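Local coordinates for protein 5'-methylthioadenosine nucleosidase (Arabidopsis thaliana, PDB 2QTG) that belongs to the phosphorylase superfamily, as a plant nucleosidase of mixed alpha/beta fold, and binds MTH in a pocket beside its central sheet, at residues G115-F120 and K221-L226; G173-G178 and L198-G203. All coordinates share one frame; numbering follows the deposited sequence.

Interaction 1 of 2, residues G115-F120 and K221-L226; sequences GTCGGF and KAVTDL. With MTH (2-(4-amino-pyrrolo[2,3-D]pyrimidin-7-yl)-5-methylsulfanylmethyl-tetrahydro-furan-3,4-diol), chain C.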
loop_
_atom_site.group_PDB
_atom_site.type_symbol
_atom_site.label_atom_id
_atom_site.label_comp_id
_atom_site.label_asym_id
_atom_site.label_seq_id
_atom_site.Cartn_x
_atom_site.Cartn_y
_atom_site.Cartn_z
ATOM N N GLY A 115 0.047 15.391 -8.629
ATOM C CA GLY A 115 -1.255 15.564 -7.989
ATOM C C GLY A 115 -1.302 16.705 -6.986
ATOM O O GLY A 115 -0.324 17.451 -6.812
ATOM N N THR A 116 -2.440 16.830 -6.323
ATOM C CA THR A 116 -2.645 17.855 -5.288
ATOM C C THR A 116 -2.106 17.396 -3.902
ATOM O O THR A 116 -1.907 16.195 -3.652
ATOM C CB THR A 116 -4.152 18.273 -5.228
ATOM O OG1 THR A 116 -4.975 17.114 -4.953
ATOM C CG2 THR A 116 -4.574 18.891 -6.530
ATOM N N CYS A 117 -1.873 18.356 -3.022
ATOM C CA CYS A 117 -1.366 18.087 -1.710
ATOM C C CYS A 117 -1.694 19.224 -0.762
ATOM O O CYS A 117 -2.094 20.336 -1.208
ATOM C CB CYS A 117 0.178 17.899 -1.772
ATOM S SG CYS A 117 1.079 19.407 -2.200
ATOM N N GLY A 118 -1.471 18.952 0.522
ATOM C CA GLY A 118 -1.390 19.962 1.582
ATOM C C GLY A 118 -0.006 20.619 1.573
ATOM O O GLY A 118 0.998 20.008 1.139
ATOM N N GLY A 119 0.051 21.862 2.031
ATOM C CA GLY A 119 1.314 22.569 2.194
ATOM C C GLY A 119 1.313 23.345 3.497
ATOM O O GLY A 119 0.243 23.678 4.036
ATOM N N PHE A 120 2.501 23.622 4.014
ATOM C CA PHE A 120 2.663 24.444 5.224
ATOM C C PHE A 120 3.086 25.839 4.811
ATOM O O PHE A 120 4.171 26.036 4.194
ATOM C CB PHE A 120 3.664 23.798 6.202
ATOM C CG PHE A 120 3.115 22.559 6.838
ATOM C CD1 PHE A 120 2.329 22.653 7.994
ATOM C CD2 PHE A 120 3.297 21.314 6.229
ATOM C CE1 PHE A 120 1.774 21.500 8.575
ATOM C CE2 PHE A 120 2.714 20.150 6.780
ATOM C CZ PHE A 120 1.956 20.256 7.962
ATOM N N LYS A 221 3.816 18.300 -7.111
ATOM C CA LYS A 221 2.762 18.381 -6.078
ATOM C C LYS A 221 2.211 19.812 -5.986
ATOM O O LYS A 221 2.936 20.768 -5.620
ATOM C CB LYS A 221 3.255 17.864 -4.718
ATOM C CG LYS A 221 3.623 16.346 -4.750
ATOM C CD LYS A 221 2.371 15.465 -4.836
ATOM C CE LYS A 221 2.725 14.030 -5.306
ATOM N NZ LYS A 221 1.695 13.038 -4.771
ATOM N N ALA A 222 0.930 19.929 -6.317
ATOM C CA ALA A 222 0.234 21.208 -6.381
ATOM C C ALA A 222 -0.536 21.424 -5.094
ATOM O O ALA A 222 -1.449 20.634 -4.745
ATOM C CB ALA A 222 -0.727 21.258 -7.615
ATOM N N VAL A 223 -0.158 22.486 -4.397
ATOM C CA VAL A 223 -0.722 22.831 -3.095
ATOM C C VAL A 223 -2.169 23.325 -3.239
ATOM O O VAL A 223 -2.379 24.461 -3.756
ATOM C CB VAL A 223 0.156 23.881 -2.394
ATOM C CG1 VAL A 223 -0.388 24.204 -0.987
ATOM C CG2 VAL A 223 1.599 23.359 -2.299
ATOM N N THR A 224 -3.137 22.489 -2.840
ATOM C CA THR A 224 -4.553 22.880 -2.750
ATOM C C THR A 224 -5.058 23.412 -1.440
ATOM O O THR A 224 -6.099 24.039 -1.408
ATOM C CB THR A 224 -5.560 21.756 -3.065
ATOM O OG1 THR A 224 -4.963 20.467 -3.114
ATOM C CG2 THR A 224 -6.275 21.988 -4.322
ATOM N N ASP A 225 -4.406 23.051 -0.354
ATOM C CA ASP A 225 -4.784 23.614 0.921
ATOM C C ASP A 225 -3.565 23.792 1.787
ATOM O O ASP A 225 -2.565 23.092 1.619
ATOM C CB ASP A 225 -5.876 22.809 1.623
ATOM C CG ASP A 225 -5.356 21.608 2.292
ATOM O OD1 ASP A 225 -4.917 20.688 1.569
ATOM O OD2 ASP A 225 -5.411 21.589 3.537
ATOM N N LEU A 226 -3.678 24.778 2.672
ATOM C CA LEU A 226 -2.662 25.128 3.651
ATOM C C LEU A 226 -3.042 24.435 4.943
ATOM O O LEU A 226 -4.053 24.782 5.603
ATOM C CB LEU A 226 -2.594 26.662 3.806
ATOM C CG LEU A 226 -2.076 27.522 2.637
ATOM C CD1 LEU A 226 -1.837 29.006 3.119
ATOM C CD2 LEU A 226 -0.799 26.977 1.897
HETATM C CS MTH C . -9.590 12.620 -1.618
HETATM S "S5'" MTH C . -8.228 12.335 -0.483
HETATM C "C5'" MTH C . -7.194 13.640 -1.086
HETATM C "C4'" MTH C . -6.337 13.325 -2.322
HETATM O "O4'" MTH C . -5.638 14.539 -2.692
HETATM C "C2'" MTH C . -4.097 13.078 -1.540
HETATM O "O2'" MTH C . -2.766 12.650 -1.919
HETATM C "C3'" MTH C . -5.251 12.266 -2.114
HETATM O "O3'" MTH C . -4.985 11.671 -3.396
HETATM C "C1'" MTH C . -4.320 14.516 -2.062
HETATM N N9 MTH C . -4.310 15.476 -0.976
HETATM C C8 MTH C . -4.782 16.677 -1.020
HETATM C C7 MTH C . -4.480 17.382 -0.022
HETATM C C5 MTH C . -4.193 16.664 1.017
HETATM C C6 MTH C . -3.948 16.931 2.335
HETATM N N6 MTH C . -4.155 18.167 2.869
HETATM N N1 MTH C . -3.532 15.846 3.055
HETATM C C2 MTH C . -3.344 14.608 2.482
HETATM N N3 MTH C . -3.587 14.357 1.158
HETATM C C4 MTH C . -3.993 15.408 0.405
HETATM O O HOH W 1 -0.969 14.155 -4.942
#
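Gly115-Gly119 and Lys221-Leu226 pair as parallel strands in the central sheet of the phosphorylase-superfamily fold, the axes of these short strand segments 4.3 Å apart at closest and turned by 55°. Ala222 N donates to Gly115 O and Ala222 O accepts from Cys117 N. After Cys117 the register slips by one residue at a beta bulge: Cys117 O takes Thr224 N, 2.9 Å away, and more weakly Thr224 OG1, and the ladder resumes with Gly119 N on Asp225 O.

On one face Cys117 SG, lodged between its own N and carbonyl carbon (chi1 67°), reaches over Lys221 CB at 3.7 Å and touches Val223 CG2. Val223 CG1 lies 3.8 Å from Gly119 N, packed against a backbone that carries no side chain. The Lys221 chain bends at chi2 and passes its CD by Gly115 O; its NZ forms a salt bridge with Asp200 and a hydrogen bond with Asn113, and a water bound to NZ also donates to Thr116 O, 2.6 Å away.

The other face carries Thr116, Thr224 and Asp225. Thr224 OG1 presses on Thr116 CB, while Thr116 OG1 bonds to Glu38, and helix 234-259 packs on both threonines through Val244. Here the base of MTH lies along the backbone of Cys117 and Gly118, with MTH C7 3.4 Å from Gly118 N. The amino nitrogen of MTH, N6, donates to Asp225 OD1 at 2.9 Å, with an N-H...O angle of 164°.

Interaction 2 of 2, residues G173-G178 and L198-G203; sequences GRLSTG and LKDMEG. With MTH (2-(4-amino-pyrrolo[2,3-D]pyrimidin-7-yl)-5-methylsulfanylmethyl-tetrahydro-furan-3,4-diol), chain C.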
loop_
_atom_site.group_PDB
_atom_site.type_symbol
_atom_site.label_atom_id
_atom_site.label_comp_id
_atom_site.label_asym_id
_atom_site.label_seq_id
_atom_site.Cartn_x
_atom_site.Cartn_y
_atom_site.Cartn_z
ATOM N N GLY A 173 10.797 20.889 -1.667
ATOM C CA GLY A 173 10.618 20.616 -0.254
ATOM C C GLY A 173 10.364 19.136 -0.094
ATOM O O GLY A 173 10.238 18.381 -1.075
ATOM N N ARG A 174 10.311 18.705 1.146
ATOM C CA ARG A 174 10.108 17.290 1.430
ATOM C C ARG A 174 8.615 17.036 1.529
ATOM O O ARG A 174 7.868 17.852 2.104
ATOM C CB ARG A 174 10.844 16.901 2.728
ATOM C CG ARG A 174 10.434 15.545 3.346
ATOM C CD ARG A 174 11.291 15.312 4.589
ATOM N NE ARG A 174 12.668 14.965 4.231
ATOM C CZ ARG A 174 13.664 14.782 5.106
ATOM N NH1 ARG A 174 13.462 14.941 6.400
ATOM N NH2 ARG A 174 14.869 14.439 4.685
ATOM N N LEU A 175 8.201 15.885 1.007
ATOM C CA LEU A 175 6.814 15.447 1.020
ATOM C C LEU A 175 6.622 14.373 2.094
ATOM O O LEU A 175 7.443 13.455 2.190
ATOM C CB LEU A 175 6.393 14.926 -0.370
ATOM C CG LEU A 175 5.023 14.206 -0.462
ATOM C CD1 LEU A 175 3.781 15.140 -0.261
ATOM C CD2 LEU A 175 4.937 13.509 -1.799
ATOM N N SER A 176 5.580 14.518 2.926
ATOM C CA SER A 176 5.276 13.513 3.957
ATOM C C SER A 176 3.943 12.866 3.626
ATOM O O SER A 176 2.916 13.568 3.414
ATOM C CB SER A 176 5.263 14.112 5.361
ATOM O OG SER A 176 5.161 13.091 6.344
ATOM N N THR A 177 3.981 11.538 3.545
ATOM C CA THR A 177 2.838 10.742 3.083
ATOM C C THR A 177 2.168 9.978 4.218
ATOM O O THR A 177 2.835 9.441 5.112
ATOM C CB THR A 177 3.285 9.694 2.001
ATOM O OG1 THR A 177 3.777 10.363 0.835
ATOM C CG2 THR A 177 2.129 8.742 1.596
ATOM N N GLY A 178 0.837 9.939 4.210
ATOM C CA GLY A 178 0.092 9.033 5.090
ATOM C C GLY A 178 -1.290 8.759 4.538
ATOM O O GLY A 178 -1.709 9.474 3.630
ATOM N N LEU A 198 5.270 19.507 2.423
ATOM C CA LEU A 198 4.090 19.050 1.721
ATOM C C LEU A 198 3.536 17.739 2.330
ATOM O O LEU A 198 4.269 16.966 2.945
ATOM C CB LEU A 198 4.387 18.856 0.230
ATOM C CG LEU A 198 5.131 19.959 -0.508
ATOM C CD1 LEU A 198 5.764 19.338 -1.757
ATOM C CD2 LEU A 198 4.175 21.117 -0.905
ATOM N N LYS A 199 2.249 17.512 2.110
ATOM C CA LYS A 199 1.498 16.434 2.755
ATOM C C LYS A 199 0.557 15.802 1.747
ATOM O O LYS A 199 -0.269 16.482 1.112
ATOM C CB LYS A 199 0.725 16.979 3.974
ATOM C CG LYS A 199 -0.113 15.902 4.722
ATOM C CD LYS A 199 -1.160 16.541 5.641
ATOM C CE LYS A 199 -1.921 15.430 6.422
ATOM N NZ LYS A 199 -2.942 14.779 5.558
ATOM N N ASP A 200 0.653 14.484 1.606
ATOM C CA ASP A 200 -0.250 13.779 0.691
ATOM C C ASP A 200 -0.589 12.382 1.187
ATOM O O ASP A 200 -0.256 12.010 2.339
ATOM C CB ASP A 200 0.338 13.743 -0.731
ATOM C CG ASP A 200 1.415 12.666 -0.901
ATOM O OD1 ASP A 200 2.019 12.250 0.112
ATOM O OD2 ASP A 200 1.645 12.248 -2.042
ATOM N N MET A 201 -1.199 11.595 0.318
ATOM C CA MET A 201 -1.613 10.231 0.686
ATOM C C MET A 201 -1.046 9.131 -0.212
ATOM O O MET A 201 -1.378 7.948 -0.008
ATOM C CB MET A 201 -3.145 10.149 0.746
ATOM C CG MET A 201 -3.739 11.063 1.830
ATOM S SD MET A 201 -5.519 11.424 1.568
ATOM C CE MET A 201 -6.304 9.842 1.841
ATOM N N GLU A 202 -0.202 9.504 -1.197
ATOM C CA GLU A 202 0.395 8.490 -2.061
ATOM C C GLU A 202 1.916 8.494 -2.241
ATOM O O GLU A 202 2.482 7.433 -2.527
ATOM C CB GLU A 202 -0.222 8.476 -3.470
ATOM C CG GLU A 202 -1.726 8.236 -3.566
ATOM C CD GLU A 202 -2.570 9.499 -3.321
ATOM O OE1 GLU A 202 -2.078 10.608 -3.598
ATOM O OE2 GLU A 202 -3.740 9.353 -2.927
ATOM N N GLY A 203 2.551 9.670 -2.142
ATOM C CA GLY A 203 3.898 9.889 -2.677
ATOM C C GLY A 203 4.956 8.883 -2.270
ATOM O O GLY A 203 5.618 8.274 -3.130
HETATM C CS MTH C . -9.590 12.620 -1.618
HETATM S "S5'" MTH C . -8.228 12.335 -0.483
HETATM C "C5'" MTH C . -7.194 13.640 -1.086
HETATM C "C4'" MTH C . -6.337 13.325 -2.322
HETATM O "O4'" MTH C . -5.638 14.539 -2.692
HETATM C "C2'" MTH C . -4.097 13.078 -1.540
HETATM O "O2'" MTH C . -2.766 12.650 -1.919
HETATM C "C3'" MTH C . -5.251 12.266 -2.114
HETATM O "O3'" MTH C . -4.985 11.671 -3.396
HETATM C "C1'" MTH C . -4.320 14.516 -2.062
HETATM N N9 MTH C . -4.310 15.476 -0.976
HETATM C C8 MTH C . -4.782 16.677 -1.020
HETATM C C7 MTH C . -4.480 17.382 -0.022
HETATM C C5 MTH C . -4.193 16.664 1.017
HETATM C C6 MTH C . -3.948 16.931 2.335
HETATM N N6 MTH C . -4.155 18.167 2.869
HETATM N N1 MTH C . -3.532 15.846 3.055
HETATM C C2 MTH C . -3.344 14.608 2.482
HETATM N N3 MTH C . -3.587 14.357 1.158
HETATM C C4 MTH C . -3.993 15.408 0.405
#
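This buried pairing of parallel strands joins the two ends of a beta-alpha-beta unit, strand 172-177, helix 185-193 and strand 198-200, in the central sheet. Leu198 N bonds to Arg174 O, Ser176 N to Leu198 O, Asp200 N to Ser176 O and Gly178 N to Asp200 O, an unbroken parallel ladder; the axes of these short strand segments diverge by only 27°.

Leu175, Thr177, Leu198 and Asp200 share one face. Leu175 lies across Asp200 at about a right angle, CD1 3.4 Å from OD1, so carbon covers a carboxylate whose oxygens are both bonded. Thr177 OG1 donates to the syn lone pair of Asp200 OD1 at 2.7 Å. Asp200 OD2 accepts from Gly203 N at 2.7 Å, an Asx motif at the start of helix 203-212, and pairs with Lys221; these partners fix the group's rotation.

Lys199, within the strand and extended until it bends at chi4 (-78°), brings NZ to MTH N1 at 2.8 Å, and backbone oxygens of Ser180 and Asp182 also hold that ammonium. Just past the strand, Met201 N donates to MTH O2' at 2.9 Å, while Met201 SD lies 3.5 Å from MTH S5'. Glu202, bent at chi2 (82°), grips both ribose-like hydroxyls: OE1 accepts from O2', and OE2 from O3' at 2.7 Å. A carboxylate spanning a diol at the end of a sheet strand is characteristic of the ligand pocket of the phosphorylase superfamily.

Overall arrangement
Interactions 1 and 2 are neighbouring parts of one sheet, their centres about 9 Å apart, because strand 198-200 runs antiparallel beside strand 110-119. At that seam Gly118 N probably hydrogen-bonds to Lys199 O, 2.8 Å away, and Val223 CG2 packs on Leu198 CD2 at 3.7 Å. A salt bridge between Lys221 NZ and Asp200 OD2, 2.8 Å long, links the two strand pairs through their side chains. In the sequence, interaction 2 falls wholly between the two strands of interaction 1. The pair divide the work on MTH: residues 115-120 and 221-226 hold the base by its face and amino group, whereas 198-203 meets the ring nitrogen N1, both hydroxyls and the thioether.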